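Local coordinates for uncharacterized protein YhfS (Escherichia coli, PDB 4J8L) that is of uncharacterized function but carries pyridoxal 5'-phosphate covalently bound to a lysine and probably acts as a PLP-dependent enzyme of the aminotransferase superfamily, at residues N47-T52 / Q226-Q231; R54-L59 / A68-G73; F198-V203 / L233-G238. All blocks are in the same frame, centred on the assembly; numbering follows the deposited sequence.

Interaction 1 (N47-T52 / Q226-Q231). With ACY (acetic acid), chain D.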
ATOM      1  N   ASN A  47      13.021 -12.073 -22.563  1.00 15.51           N
ATOM      2  CA  ASN A  47      11.681 -12.641 -22.440  1.00 17.19           C
ATOM      3  C   ASN A  47      10.696 -11.628 -21.871  1.00 16.56           C
ATOM      4  O   ASN A  47       9.825 -11.980 -21.069  1.00 17.71           O
ATOM      5  CB  ASN A  47      11.680 -13.900 -21.575  1.00 15.07           C
ATOM      6  CG  ASN A  47      10.506 -14.823 -21.885  1.00 14.84           C
ATOM      7  OD1 ASN A  47      10.173 -15.057 -23.050  1.00 17.64           O
ATOM      8  ND2 ASN A  47       9.895 -15.372 -20.843  1.00 16.16           N
ATOM      9  N   GLN A  48      10.856 -10.371 -22.275  1.00 15.15           N
ATOM     10  CA  GLN A  48       9.964  -9.284 -21.874  1.00 14.86           C
ATOM     11  C   GLN A  48      10.351  -8.087 -22.735  1.00 15.25           C
ATOM     12  O   GLN A  48      11.369  -8.118 -23.408  1.00 14.69           O
ATOM     13  CB  GLN A  48      10.150  -8.928 -20.389  1.00 16.92           C
ATOM     14  CG  GLN A  48      11.562  -8.467 -20.075  1.00 15.51           C
ATOM     15  CD  GLN A  48      11.774  -7.987 -18.644  1.00 15.04           C
ATOM     16  OE1 GLN A  48      12.916  -7.915 -18.176  1.00 19.89           O
ATOM     17  NE2 GLN A  48      10.688  -7.653 -17.944  1.00 16.10           N
ATOM     18  N   PRO A  49       9.536  -7.034 -22.727  1.00 13.69           N
ATOM     19  CA  PRO A  49       9.916  -5.835 -23.490  1.00 12.04           C
ATOM     20  C   PRO A  49      11.173  -5.172 -22.968  1.00 13.28           C
ATOM     21  O   PRO A  49      11.448  -5.194 -21.760  1.00 15.80           O
ATOM     22  CB  PRO A  49       8.701  -4.911 -23.290  1.00 14.08           C
ATOM     23  CG  PRO A  49       7.558  -5.861 -23.153  1.00 16.98           C
ATOM     24  CD  PRO A  49       8.116  -6.997 -22.322  1.00 14.54           C
ATOM     25  N   ARG A  50      11.958  -4.614 -23.889  1.00 17.22           N
ATOM     26  CA  ARG A  50      13.160  -3.898 -23.506  1.00 18.25           C
ATOM     27  C   ARG A  50      12.810  -2.731 -22.588  1.00 20.46           C
ATOM     28  O   ARG A  50      13.521  -2.465 -21.622  1.00 17.47           O
ATOM     29  CB  ARG A  50      13.896  -3.385 -24.748  1.00 21.08           C
ATOM     30  CG  ARG A  50      14.416  -4.485 -25.679  1.00 23.07           C
ATOM     31  CD  ARG A  50      15.039  -3.888 -26.944  1.00 28.78           C
ATOM     32  NE  ARG A  50      14.069  -3.053 -27.657  1.00 36.30           N
ATOM     33  CZ  ARG A  50      13.201  -3.502 -28.561  1.00 35.06           C
ATOM     34  NH1 ARG A  50      13.182  -4.785 -28.896  1.00 38.36           N
ATOM     35  NH2 ARG A  50      12.363  -2.662 -29.149  1.00 39.27           N
ATOM     36  N   VAL A  51      11.714  -2.030 -22.886  1.00 16.37           N
ATOM     37  CA  VAL A  51      11.324  -0.897 -22.055  1.00 15.54           C
ATOM     38  C   VAL A  51      10.887  -1.345 -20.658  1.00 15.37           C
ATOM     39  O   VAL A  51      11.157  -0.675 -19.658  1.00 14.24           O
ATOM     40  CB  VAL A  51      10.225  -0.055 -22.739  1.00 15.94           C
ATOM     41  CG1 VAL A  51       9.632   0.950 -21.752  1.00 18.17           C
ATOM     42  CG2 VAL A  51      10.795   0.641 -23.957  1.00 21.79           C
ATOM     43  N   THR A  52      10.253  -2.511 -20.576  1.00 12.94           N
ATOM     44  CA  THR A  52       9.851  -3.041 -19.276  1.00 13.44           C
ATOM     45  C   THR A  52      11.074  -3.339 -18.404  1.00 13.23           C
ATOM     46  O   THR A  52      11.084  -3.009 -17.215  1.00 14.33           O
ATOM     47  CB  THR A  52       8.935  -4.263 -19.438  1.00 13.50           C
ATOM     48  OG1 THR A  52       7.772  -3.858 -20.176  1.00 13.29           O
ATOM     49  CG2 THR A  52       8.491  -4.813 -18.063  1.00 14.14           C
ATOM     50  N   GLN A 226       3.951 -11.272 -19.033  1.00 14.85           N
ATOM     51  CA  GLN A 226       4.740 -10.049 -19.151  1.00 13.85           C
ATOM     52  C   GLN A 226       3.916  -8.783 -18.996  1.00 14.86           C
ATOM     53  O   GLN A 226       2.731  -8.745 -19.314  1.00 16.50           O
ATOM     54  CB  GLN A 226       5.467  -9.973 -20.500  1.00 14.24           C
ATOM     55  CG  GLN A 226       6.229 -11.236 -20.877  1.00 15.53           C
ATOM     56  CD  GLN A 226       7.105 -11.774 -19.755  1.00 16.81           C
ATOM     57  OE1 GLN A 226       7.745 -11.012 -19.023  1.00 16.66           O
ATOM     58  NE2 GLN A 226       7.134 -13.096 -19.615  1.00 17.29           N
ATOM     59  N   ILE A 227       4.579  -7.738 -18.527  1.00 13.33           N
ATOM     60  CA  ILE A 227       3.999  -6.404 -18.515  1.00 14.05           C
ATOM     61  C   ILE A 227       4.518  -5.680 -19.762  1.00 17.16           C
ATOM     62  O   ILE A 227       5.732  -5.617 -20.001  1.00 15.25           O
ATOM     63  CB  ILE A 227       4.378  -5.673 -17.215  1.00 13.48           C
ATOM     64  CG1 ILE A 227       3.838  -6.440 -15.999  1.00 12.89           C
ATOM     65  CG2 ILE A 227       3.857  -4.238 -17.213  1.00 15.24           C
ATOM     66  CD1 ILE A 227       2.345  -6.837 -16.111  1.00 14.33           C
ATOM     67  N   GLN A 228       3.612  -5.160 -20.588  1.00 13.60           N
ATOM     68  CA  GLN A 228       4.054  -4.561 -21.852  1.00 11.30           C
ATOM     69  C   GLN A 228       4.712  -3.194 -21.633  1.00 12.79           C
ATOM     70  O   GLN A 228       4.498  -2.563 -20.595  1.00 14.99           O
ATOM     71  CB  GLN A 228       2.892  -4.451 -22.841  1.00 14.52           C
ATOM     72  CG  GLN A 228       2.246  -5.802 -23.171  1.00 10.71           C
ATOM     73  CD  GLN A 228       3.238  -6.811 -23.760  1.00 10.49           C
ATOM     74  OE1 GLN A 228       4.214  -6.443 -24.391  1.00 14.67           O
ATOM     75  NE2 GLN A 228       2.968  -8.096 -23.547  1.00 14.16           N
ATOM     76  N   GLY A 229       5.525  -2.764 -22.601  1.00 14.65           N
ATOM     77  CA  GLY A 229       6.283  -1.531 -22.479  1.00 15.79           C
ATOM     78  C   GLY A 229       5.415  -0.336 -22.113  1.00 16.89           C
ATOM     79  O   GLY A 229       5.774   0.450 -21.236  1.00 16.40           O
ATOM     80  N   ALA A 230       4.262  -0.208 -22.763  1.00 16.16           N
ATOM     81  CA  ALA A 230       3.382   0.935 -22.512  1.00 17.29           C
ATOM     82  C   ALA A 230       2.851   0.919 -21.075  1.00 16.75           C
ATOM     83  O   ALA A 230       2.736   1.965 -20.428  1.00 18.69           O
ATOM     84  CB  ALA A 230       2.232   0.962 -23.508  1.00 20.42           C
ATOM     85  N   GLN A 231       2.516  -0.269 -20.585  1.00 15.61           N
ATOM     86  CA  GLN A 231       2.079  -0.409 -19.199  1.00 14.37           C
ATOM     87  C   GLN A 231       3.197  -0.025 -18.241  1.00 14.39           C
ATOM     88  O   GLN A 231       2.974   0.651 -17.237  1.00 12.54           O
ATOM     89  CB  GLN A 231       1.652  -1.842 -18.910  1.00 16.32           C
ATOM     90  CG  GLN A 231       0.398  -2.296 -19.616  1.00 18.07           C
ATOM     91  CD  GLN A 231       0.116  -3.751 -19.316  1.00 18.02           C
ATOM     92  OE1 GLN A 231       0.902  -4.632 -19.681  1.00 17.80           O
ATOM     93  NE2 GLN A 231      -0.984  -4.008 -18.622  1.00 17.66           N
TER
HETATM   94  C   ACY D 403      14.927  -0.194 -26.211  1.00 51.52           C
HETATM   95  O   ACY D 403      14.273  -0.548 -27.218  1.00 46.80           O
HETATM   96  OXT ACY D 403      14.424   0.368 -25.210  1.00 57.05           O
HETATM   97  CH3 ACY D 403      16.402  -0.462 -26.198  1.00 47.69           C
HETATM   98  O   HOH W   1       7.494  -8.316 -18.102  1.00 15.68           O
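Thr52 and Ile227 make the one direct hydrogen bond between these segments. The Thr52 hydroxyl OG1 donates to Ile227 O at 2.7 Å, tilted 34° from the carbonyl plane. OG1 lies anti to the carbonyl carbon of Thr52 (chi1 -60°), which turns it to Ile227. The packing here is tight. Pro49, the N-cap of helix 50-62, brings CD and CG against the other segment: CD is 3.6 Å from Ile227 O, and CG lies 3.6 Å from Gln228 OE1, which accepts from Gly41 N. Val51 CG1 reaches Gly229 O at 3.9 Å.

The Gln48 side is bridged by water. One water accepts from Ile227 N and from Gln48 NE2, which also donates to Glu56 OE1, and it donates to Gln226 OE1 at 2.9 Å. The Gln226 and Asn47 side chains cross at about a right angle. The amide carbon CD of Gln226 lies 3.0 Å from Asn47 O, a contact without a hydrogen bond. Gln226 OE1 also takes a bond from Arg217, and NE2 donates to Leu220 O and Ser222 O. An alanine in place of Gln226 would probably leave the water, Arg217 and the carbonyls of Leu220 and Ser222 each short of a partner, and open a gap beside Asn47. The loose side is the exposed Arg50, which points away and donates from NE to an acetate, probably from the crystallisation liquor, at 2.6 Å.

Asp39 binds the backbone at the start of helices 50-62 and 229-261, and Ile227 packs on strands 67-72 and 203-208 of the large sheet.

Interaction 2 (R54-L59 / A68-G73). With ACY (acetic acid), chain D.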
ATOM      1  N   ARG A  54      13.941  -1.819 -18.603  1.00 16.31           N
ATOM      2  CA  ARG A  54      14.479  -0.521 -18.200  1.00 16.42           C
ATOM      3  C   ARG A  54      13.692   0.059 -17.026  1.00 15.61           C
ATOM      4  O   ARG A  54      14.272   0.593 -16.082  1.00 17.50           O
ATOM      5  CB  ARG A  54      14.452   0.477 -19.359  1.00 20.33           C
ATOM      6  CG  ARG A  54      15.432   0.203 -20.458  1.00 26.73           C
ATOM      7  CD  ARG A  54      15.401   1.326 -21.494  1.00 34.26           C
ATOM      8  NE  ARG A  54      16.262   1.054 -22.637  1.00 47.30           N
ATOM      9  CZ  ARG A  54      17.490   1.536 -22.775  1.00 49.04           C
ATOM     10  NH1 ARG A  54      18.003   2.322 -21.840  1.00 47.23           N
ATOM     11  NH2 ARG A  54      18.204   1.238 -23.852  1.00 56.00           N
ATOM     12  N   VAL A  55      12.368  -0.027 -17.103  1.00 14.45           N
ATOM     13  CA  VAL A  55      11.521   0.493 -16.038  1.00 14.98           C
ATOM     14  C   VAL A  55      11.802  -0.252 -14.739  1.00 14.58           C
ATOM     15  O   VAL A  55      11.894   0.348 -13.669  1.00 17.13           O
ATOM     16  CB  VAL A  55      10.011   0.421 -16.403  1.00 12.73           C
ATOM     17  CG1 VAL A  55       9.141   0.695 -15.169  1.00 14.79           C
ATOM     18  CG2 VAL A  55       9.683   1.412 -17.514  1.00 12.42           C
ATOM     19  N   GLU A  56      11.968  -1.564 -14.839  1.00 15.06           N
ATOM     20  CA  GLU A  56      12.302  -2.365 -13.664  1.00 15.70           C
ATOM     21  C   GLU A  56      13.635  -1.923 -13.060  1.00 17.07           C
ATOM     22  O   GLU A  56      13.754  -1.829 -11.834  1.00 18.08           O
ATOM     23  CB  GLU A  56      12.287  -3.858 -14.007  1.00 16.12           C
ATOM     24  CG  GLU A  56      10.861  -4.356 -14.224  1.00 15.58           C
ATOM     25  CD  GLU A  56      10.782  -5.696 -14.930  1.00 20.30           C
ATOM     26  OE1 GLU A  56      11.793  -6.135 -15.521  1.00 20.34           O
ATOM     27  OE2 GLU A  56       9.691  -6.315 -14.880  1.00 20.55           O
ATOM     28  N   GLN A  57      14.611  -1.607 -13.916  1.00 14.36           N
ATOM     29  CA  GLN A  57      15.888  -1.085 -13.443  1.00 16.15           C
ATOM     30  C   GLN A  57      15.696   0.245 -12.719  1.00 16.80           C
ATOM     31  O   GLN A  57      16.327   0.498 -11.692  1.00 18.49           O
ATOM     32  CB  GLN A  57      16.887  -0.933 -14.603  1.00 18.33           C
ATOM     33  CG  GLN A  57      17.381  -2.283 -15.135  1.00 21.09           C
ATOM     34  CD  GLN A  57      18.166  -2.147 -16.417  1.00 29.88           C
ATOM     35  OE1 GLN A  57      18.379  -1.042 -16.909  1.00 33.14           O
ATOM     36  NE2 GLN A  57      18.606  -3.275 -16.967  1.00 33.04           N
ATOM     37  N   VAL A  58      14.838   1.102 -13.266  1.00 16.91           N
ATOM     38  CA  VAL A  58      14.572   2.389 -12.632  1.00 16.38           C
ATOM     39  C   VAL A  58      13.920   2.190 -11.266  1.00 15.00           C
ATOM     40  O   VAL A  58      14.303   2.831 -10.283  1.00 17.17           O
ATOM     41  CB  VAL A  58      13.660   3.272 -13.508  1.00 14.53           C
ATOM     42  CG1 VAL A  58      13.187   4.481 -12.729  1.00 17.33           C
ATOM     43  CG2 VAL A  58      14.407   3.718 -14.755  1.00 14.89           C
ATOM     44  N   LEU A  59      12.931   1.308 -11.210  1.00 14.28           N
ATOM     45  CA  LEU A  59      12.261   1.026  -9.938  1.00 17.28           C
ATOM     46  C   LEU A  59      13.260   0.518  -8.894  1.00 17.58           C
ATOM     47  O   LEU A  59      13.250   0.967  -7.747  1.00 18.37           O
ATOM     48  CB  LEU A  59      11.144  -0.000 -10.117  1.00 16.14           C
ATOM     49  CG  LEU A  59       9.957   0.461 -10.952  1.00 22.67           C
ATOM     50  CD1 LEU A  59       8.869  -0.603 -10.947  1.00 27.89           C
ATOM     51  CD2 LEU A  59       9.434   1.765 -10.413  1.00 30.67           C
ATOM     52  N   ALA A  68      14.183  -5.420  -9.667  1.00 16.37           N
ATOM     53  CA  ALA A  68      12.728  -5.361  -9.580  1.00 15.66           C
ATOM     54  C   ALA A  68      12.068  -6.144 -10.707  1.00 20.12           C
ATOM     55  O   ALA A  68      12.665  -6.371 -11.759  1.00 16.34           O
ATOM     56  CB  ALA A  68      12.243  -3.910  -9.590  1.00 15.09           C
ATOM     57  N   ALA A  69      10.833  -6.572 -10.475  1.00 16.27           N
ATOM     58  CA  ALA A  69      10.043  -7.207 -11.521  1.00 15.46           C
ATOM     59  C   ALA A  69       8.620  -6.699 -11.457  1.00 16.31           C
ATOM     60  O   ALA A  69       8.020  -6.664 -10.384  1.00 16.47           O
ATOM     61  CB  ALA A  69      10.059  -8.727 -11.369  1.00 18.27           C
ATOM     62  N   LEU A  70       8.078  -6.308 -12.604  1.00 12.69           N
ATOM     63  CA  LEU A  70       6.650  -6.015 -12.695  1.00 12.00           C
ATOM     64  C   LEU A  70       5.927  -7.325 -13.000  1.00 13.77           C
ATOM     65  O   LEU A  70       6.431  -8.158 -13.769  1.00 15.34           O
ATOM     66  CB  LEU A  70       6.389  -4.968 -13.794  1.00 14.57           C
ATOM     67  CG  LEU A  70       6.993  -3.588 -13.511  1.00 13.98           C
ATOM     68  CD1 LEU A  70       6.759  -2.622 -14.691  1.00 16.23           C
ATOM     69  CD2 LEU A  70       6.402  -3.015 -12.237  1.00 20.12           C
ATOM     70  N   VAL A  71       4.773  -7.533 -12.367  1.00 12.61           N
ATOM     71  CA  VAL A  71       4.029  -8.780 -12.513  1.00 13.84           C
ATOM     72  C   VAL A  71       2.529  -8.507 -12.690  1.00 11.81           C
ATOM     73  O   VAL A  71       2.019  -7.441 -12.318  1.00 14.47           O
ATOM     74  CB  VAL A  71       4.197  -9.707 -11.284  1.00 17.39           C
ATOM     75  CG1 VAL A  71       5.677 -10.056 -11.053  1.00 14.10           C
ATOM     76  CG2 VAL A  71       3.601  -9.049 -10.046  1.00 19.48           C
ATOM     77  N   GLN A  72       1.827  -9.481 -13.256  1.00 14.05           N
ATOM     78  CA  GLN A  72       0.376  -9.429 -13.350  1.00 14.92           C
ATOM     79  C   GLN A  72      -0.254  -9.666 -11.980  1.00 15.43           C
ATOM     80  O   GLN A  72       0.382 -10.217 -11.063  1.00 18.11           O
ATOM     81  CB  GLN A  72      -0.143 -10.490 -14.325  1.00 16.78           C
ATOM     82  CG  GLN A  72       0.412 -10.372 -15.743  1.00 15.48           C
ATOM     83  CD  GLN A  72      -0.231  -9.233 -16.540  1.00 14.53           C
ATOM     84  OE1 GLN A  72      -0.914  -8.352 -15.987  1.00 17.85           O
ATOM     85  NE2 GLN A  72      -0.024  -9.255 -17.854  1.00 18.05           N
ATOM     86  N   GLY A  73      -1.511  -9.261 -11.840  1.00 15.32           N
ATOM     87  CA  GLY A  73      -2.226  -9.489 -10.595  1.00 13.72           C
ATOM     88  C   GLY A  73      -2.074  -8.392  -9.551  1.00 16.48           C
ATOM     89  O   GLY A  73      -2.525  -8.555  -8.410  1.00 14.53           O
TER
HETATM   90  C   ACY D 403      14.927  -0.194 -26.211  1.00 51.52           C
HETATM   91  O   ACY D 403      14.273  -0.548 -27.218  1.00 46.80           O
HETATM   92  OXT ACY D 403      14.424   0.368 -25.210  1.00 57.05           O
HETATM   93  CH3 ACY D 403      16.402  -0.462 -26.198  1.00 47.69           C
HETATM   94  O   HOH W   2       8.440  -8.627 -15.469  1.00 20.47           O
HETATM   95  O   HOH W   3      13.157  -8.207 -13.762  1.00 36.09           O
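Leu59 and Leu70 meet at the apolar centre, where Leu59 CD1 lies 3.7 Å from Leu70 CD2 and the two side chains cross at about a right angle. The other methyl of Leu70, CD1, touches Val55 CG1 at 4.1 Å. Next to this pair the small Ala68 lets the helix come close. Its CB sits 3.4 Å from Glu56 O and also meets Leu59 CB. Ala232 and Leu236 of helix 229-261 cover the Val55 side of this cluster.

Glu56 forms the polar edge. Its CB and CG pack against Ala68 O, and the chain runs extended beyond CG toward the strand. The carboxylate thus reaches the backbone of Leu70. Leu70 N donates to Glu56 OE2 at 2.8 Å in a nearly straight bond, 171° at the hydrogen. The N-H meets OE2 on its anti side, 31° out of the carboxylate plane. Two waters continue the edge. One donates to both Glu56 OE2 and Leu70 O, the other to Glu56 OE1 and Ala68 O. With Gln48 also on OE1, the carboxylate is gripped at both oxygens, which probably fixes its rotation.

The helix and strand axes approach to 7.1 Å, at 124° between their directions. Strand 67-72 pairs with strand 203-208, Ala69 with Val206 and Val71 with Gly204. A mixed seven-stranded sheet with 67-72 at its edge, antiparallel to 203-208, is as in the large domain of fold-type I PLP enzymes, in keeping with the aminotransferase family of this chain.

Interaction 3 (F198-V203 / L233-G238)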
ATOM      1  N   PHE A 198      -1.545   5.402  -9.047  1.00 13.98           N
ATOM      2  CA  PHE A 198      -1.922   6.130 -10.274  1.00 13.97           C
ATOM      3  C   PHE A 198      -1.480   5.412 -11.549  1.00 14.64           C
ATOM      4  O   PHE A 198      -1.453   6.011 -12.631  1.00 16.60           O
ATOM      5  CB  PHE A 198      -1.354   7.561 -10.283  1.00 14.86           C
ATOM      6  CG  PHE A 198      -1.771   8.405  -9.105  1.00 14.72           C
ATOM      7  CD1 PHE A 198      -3.031   8.265  -8.519  1.00 14.91           C
ATOM      8  CD2 PHE A 198      -0.908   9.366  -8.599  1.00 16.29           C
ATOM      9  CE1 PHE A 198      -3.400   9.053  -7.434  1.00 16.51           C
ATOM     10  CE2 PHE A 198      -1.271  10.165  -7.521  1.00 18.62           C
ATOM     11  CZ  PHE A 198      -2.524  10.007  -6.934  1.00 19.59           C
ATOM     12  N   GLY A 199      -1.133   4.134 -11.423  1.00 13.39           N
ATOM     13  CA  GLY A 199      -0.652   3.354 -12.549  1.00 15.53           C
ATOM     14  C   GLY A 199      -1.727   2.503 -13.195  1.00 14.79           C
ATOM     15  O   GLY A 199      -2.915   2.644 -12.880  1.00 15.17           O
ATOM     16  N   PRO A 200      -1.316   1.592 -14.087  1.00 13.39           N
ATOM     17  CA  PRO A 200      -2.222   0.770 -14.895  1.00 14.34           C
ATOM     18  C   PRO A 200      -2.874  -0.368 -14.106  1.00 13.08           C
ATOM     19  O   PRO A 200      -2.272  -0.939 -13.192  1.00 15.48           O
ATOM     20  CB  PRO A 200      -1.293   0.175 -15.958  1.00 13.80           C
ATOM     21  CG  PRO A 200       0.037   0.107 -15.284  1.00 14.50           C
ATOM     22  CD  PRO A 200       0.099   1.344 -14.422  1.00 14.40           C
ATOM     23  N   GLU A 201      -4.103  -0.679 -14.500  1.00 14.64           N
ATOM     24  CA  GLU A 201      -4.811  -1.866 -14.026  1.00 13.50           C
ATOM     25  C   GLU A 201      -3.948  -3.122 -14.095  1.00 13.61           C
ATOM     26  O   GLU A 201      -3.246  -3.359 -15.084  1.00 15.43           O
ATOM     27  CB  GLU A 201      -6.044  -2.097 -14.897  1.00 14.53           C
ATOM     28  CG  GLU A 201      -7.220  -1.181 -14.587  1.00 17.16           C
ATOM     29  CD  GLU A 201      -7.201   0.131 -15.358  1.00 18.30           C
ATOM     30  OE1 GLU A 201      -6.138   0.530 -15.900  1.00 19.10           O
ATOM     31  OE2 GLU A 201      -8.276   0.765 -15.440  1.00 19.61           O
ATOM     32  N   GLY A 202      -4.009  -3.931 -13.040  1.00 13.57           N
ATOM     33  CA  GLY A 202      -3.417  -5.258 -13.064  1.00 13.73           C
ATOM     34  C   GLY A 202      -1.927  -5.408 -12.813  1.00 15.57           C
ATOM     35  O   GLY A 202      -1.424  -6.528 -12.738  1.00 15.53           O
ATOM     36  N   VAL A 203      -1.216  -4.294 -12.682  1.00 14.64           N
ATOM     37  CA  VAL A 203       0.239  -4.334 -12.591  1.00 13.08           C
ATOM     38  C   VAL A 203       0.732  -4.157 -11.165  1.00 14.70           C
ATOM     39  O   VAL A 203       0.372  -3.197 -10.485  1.00 14.46           O
ATOM     40  CB  VAL A 203       0.871  -3.267 -13.504  1.00 12.24           C
ATOM     41  CG1 VAL A 203       2.404  -3.353 -13.448  1.00 14.27           C
ATOM     42  CG2 VAL A 203       0.370  -3.465 -14.925  1.00 12.80           C
ATOM     43  N   LEU A 233       5.698   2.027 -18.780  1.00 13.41           N
ATOM     44  CA  LEU A 233       5.822   3.482 -18.792  1.00 15.50           C
ATOM     45  C   LEU A 233       4.705   4.147 -17.987  1.00 16.78           C
ATOM     46  O   LEU A 233       4.935   5.157 -17.323  1.00 17.93           O
ATOM     47  CB  LEU A 233       5.824   4.002 -20.222  1.00 15.32           C
ATOM     48  CG  LEU A 233       7.102   3.611 -20.964  1.00 20.31           C
ATOM     49  CD1 LEU A 233       6.931   3.902 -22.436  1.00 19.40           C
ATOM     50  CD2 LEU A 233       8.268   4.399 -20.386  1.00 20.47           C
ATOM     51  N   GLU A 234       3.504   3.576 -18.025  1.00 13.25           N
ATOM     52  CA  GLU A 234       2.408   4.131 -17.232  1.00 14.04           C
ATOM     53  C   GLU A 234       2.661   3.985 -15.729  1.00 16.05           C
ATOM     54  O   GLU A 234       2.241   4.836 -14.937  1.00 16.26           O
ATOM     55  CB  GLU A 234       1.063   3.507 -17.607  1.00 16.73           C
ATOM     56  CG  GLU A 234      -0.116   4.233 -16.964  1.00 27.73           C
ATOM     57  CD  GLU A 234      -1.461   3.666 -17.362  1.00 32.69           C
ATOM     58  OE1 GLU A 234      -1.538   3.011 -18.426  1.00 26.65           O
ATOM     59  OE2 GLU A 234      -2.436   3.885 -16.602  1.00 29.46           O
ATOM     60  N   VAL A 235       3.348   2.914 -15.343  1.00 14.76           N
ATOM     61  CA  VAL A 235       3.732   2.740 -13.950  1.00 12.26           C
ATOM     62  C   VAL A 235       4.632   3.904 -13.523  1.00 13.31           C
ATOM     63  O   VAL A 235       4.434   4.496 -12.466  1.00 16.18           O
ATOM     64  CB  VAL A 235       4.492   1.409 -13.726  1.00 14.96           C
ATOM     65  CG1 VAL A 235       5.142   1.389 -12.340  1.00 16.73           C
ATOM     66  CG2 VAL A 235       3.537   0.223 -13.883  1.00 14.66           C
ATOM     67  N   LEU A 236       5.641   4.215 -14.332  1.00 13.87           N
ATOM     68  CA  LEU A 236       6.514   5.340 -14.006  1.00 14.71           C
ATOM     69  C   LEU A 236       5.754   6.655 -13.933  1.00 16.22           C
ATOM     70  O   LEU A 236       5.994   7.460 -13.031  1.00 19.55           O
ATOM     71  CB  LEU A 236       7.635   5.490 -15.037  1.00 16.86           C
ATOM     72  CG  LEU A 236       8.746   4.462 -15.040  1.00 20.47           C
ATOM     73  CD1 LEU A 236       9.789   4.916 -16.060  1.00 17.45           C
ATOM     74  CD2 LEU A 236       9.342   4.349 -13.653  1.00 27.02           C
ATOM     75  N   ARG A 237       4.867   6.890 -14.898  1.00 16.29           N
ATOM     76  CA  ARG A 237       4.085   8.126 -14.925  1.00 19.36           C
ATOM     77  C   ARG A 237       3.308   8.290 -13.625  1.00 17.23           C
ATOM     78  O   ARG A 237       3.302   9.367 -13.018  1.00 22.46           O
ATOM     79  CB  ARG A 237       3.122   8.145 -16.115  1.00 22.14           C
ATOM     80  CG  ARG A 237       2.196   9.362 -16.162  1.00 32.64           C
ATOM     81  CD  ARG A 237       1.298   9.311 -17.394  1.00 38.99           C
ATOM     82  NE  ARG A 237       1.939   8.562 -18.471  1.00 37.70           N
ATOM     83  CZ  ARG A 237       1.282   7.934 -19.440  1.00 43.78           C
ATOM     84  NH1 ARG A 237      -0.044   7.978 -19.479  1.00 49.29           N
ATOM     85  NH2 ARG A 237       1.954   7.263 -20.367  1.00 46.04           N
ATOM     86  N   GLY A 238       2.652   7.219 -13.197  1.00 16.23           N
ATOM     87  CA  GLY A 238       1.848   7.295 -11.990  1.00 17.35           C
ATOM     88  C   GLY A 238       2.716   7.536 -10.771  1.00 18.20           C
ATOM     89  O   GLY A 238       2.401   8.358  -9.908  1.00 17.12           O
TER
HETATM   90  O   HOH W   4      -1.820   6.299 -15.198  1.00 41.49           O
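Phe198 and Gly238 bring the backbones to 4.3 Å between CA atoms, and from there the loop 198-203 runs past helix 229-261 into a type II beta turn from Pro200 to Val203. The closeness depends on Gly238. A CB there would clash with Phe198 C and Gly199 N. Instead Gly238 CA makes a CA-H...O contact with Phe198 O, 3.6 Å long.

The side chains pack around Pro200. Val235 CG2 sits near the plane of the proline ring, at its CG and CD edge, the nearer atom CD at 3.7 Å, with the two side chains crossing at about a right angle. The same methyl also meets Val203 CG1 at 3.8 Å. Val235 CG2 thus lies against both the proline and the valine that begin and end the turn.

Glu234 covers one face of the Pro200 ring. CG is anti to the backbone N (chi1 -170°), and the chain beyond it is extended, which carries the carboxylate over the ring. CG is 3.9 Å from Pro200 CD. Farther out, the carboxylate carbon CD lies 3.8 Å from Pro200 CB, and OE2 is 3.6 Å from Pro200 CA. OE2 forms a salt bridge with Lys312, which would probably offset its nearness to Glu201. A water donates to both Glu234 OE2 and Phe198 O, 2.6 Å from the latter, and bridges the segments. The Phe198 ring has Gly238 O at its edge, near the ring plane, by CD2. Beyond the contact, it meets the His246 ring with nearly parallel planes.

Close before this loop in sequence is Lys196, which is modified by covalent pyridoxal 5'-phosphate. The loop leads from this lysine into strand 203-208 of the large sheet. This agrees with fold-type I PLP enzymes, in which the cofactor lysine lies in a loop of the large domain.

How the interactions relate
From the N terminus, 47-52 opens the longest loop, which interaction 1 closes only at 226-231. Within that loop interaction 2 closes a short one, where strand 67-72 folds back against helix 50-62. The chain then passes through five more strands of the large sheet to 198-203, before the last, 203-208, and still before interaction 1 closes. Interaction 3 ends later, at 233-238, so interactions 1 and 3 cross, while 2 and 3 follow in series. Helix 50-62 serves interactions 1 and 2, and helix 229-261 serves 1 and 3. Ile227 packs on Leu70 and Val203, and Leu236 on Val55, Val58 and Leu59. Together they tie both helices to neighbouring strands 67-72 and 203-208.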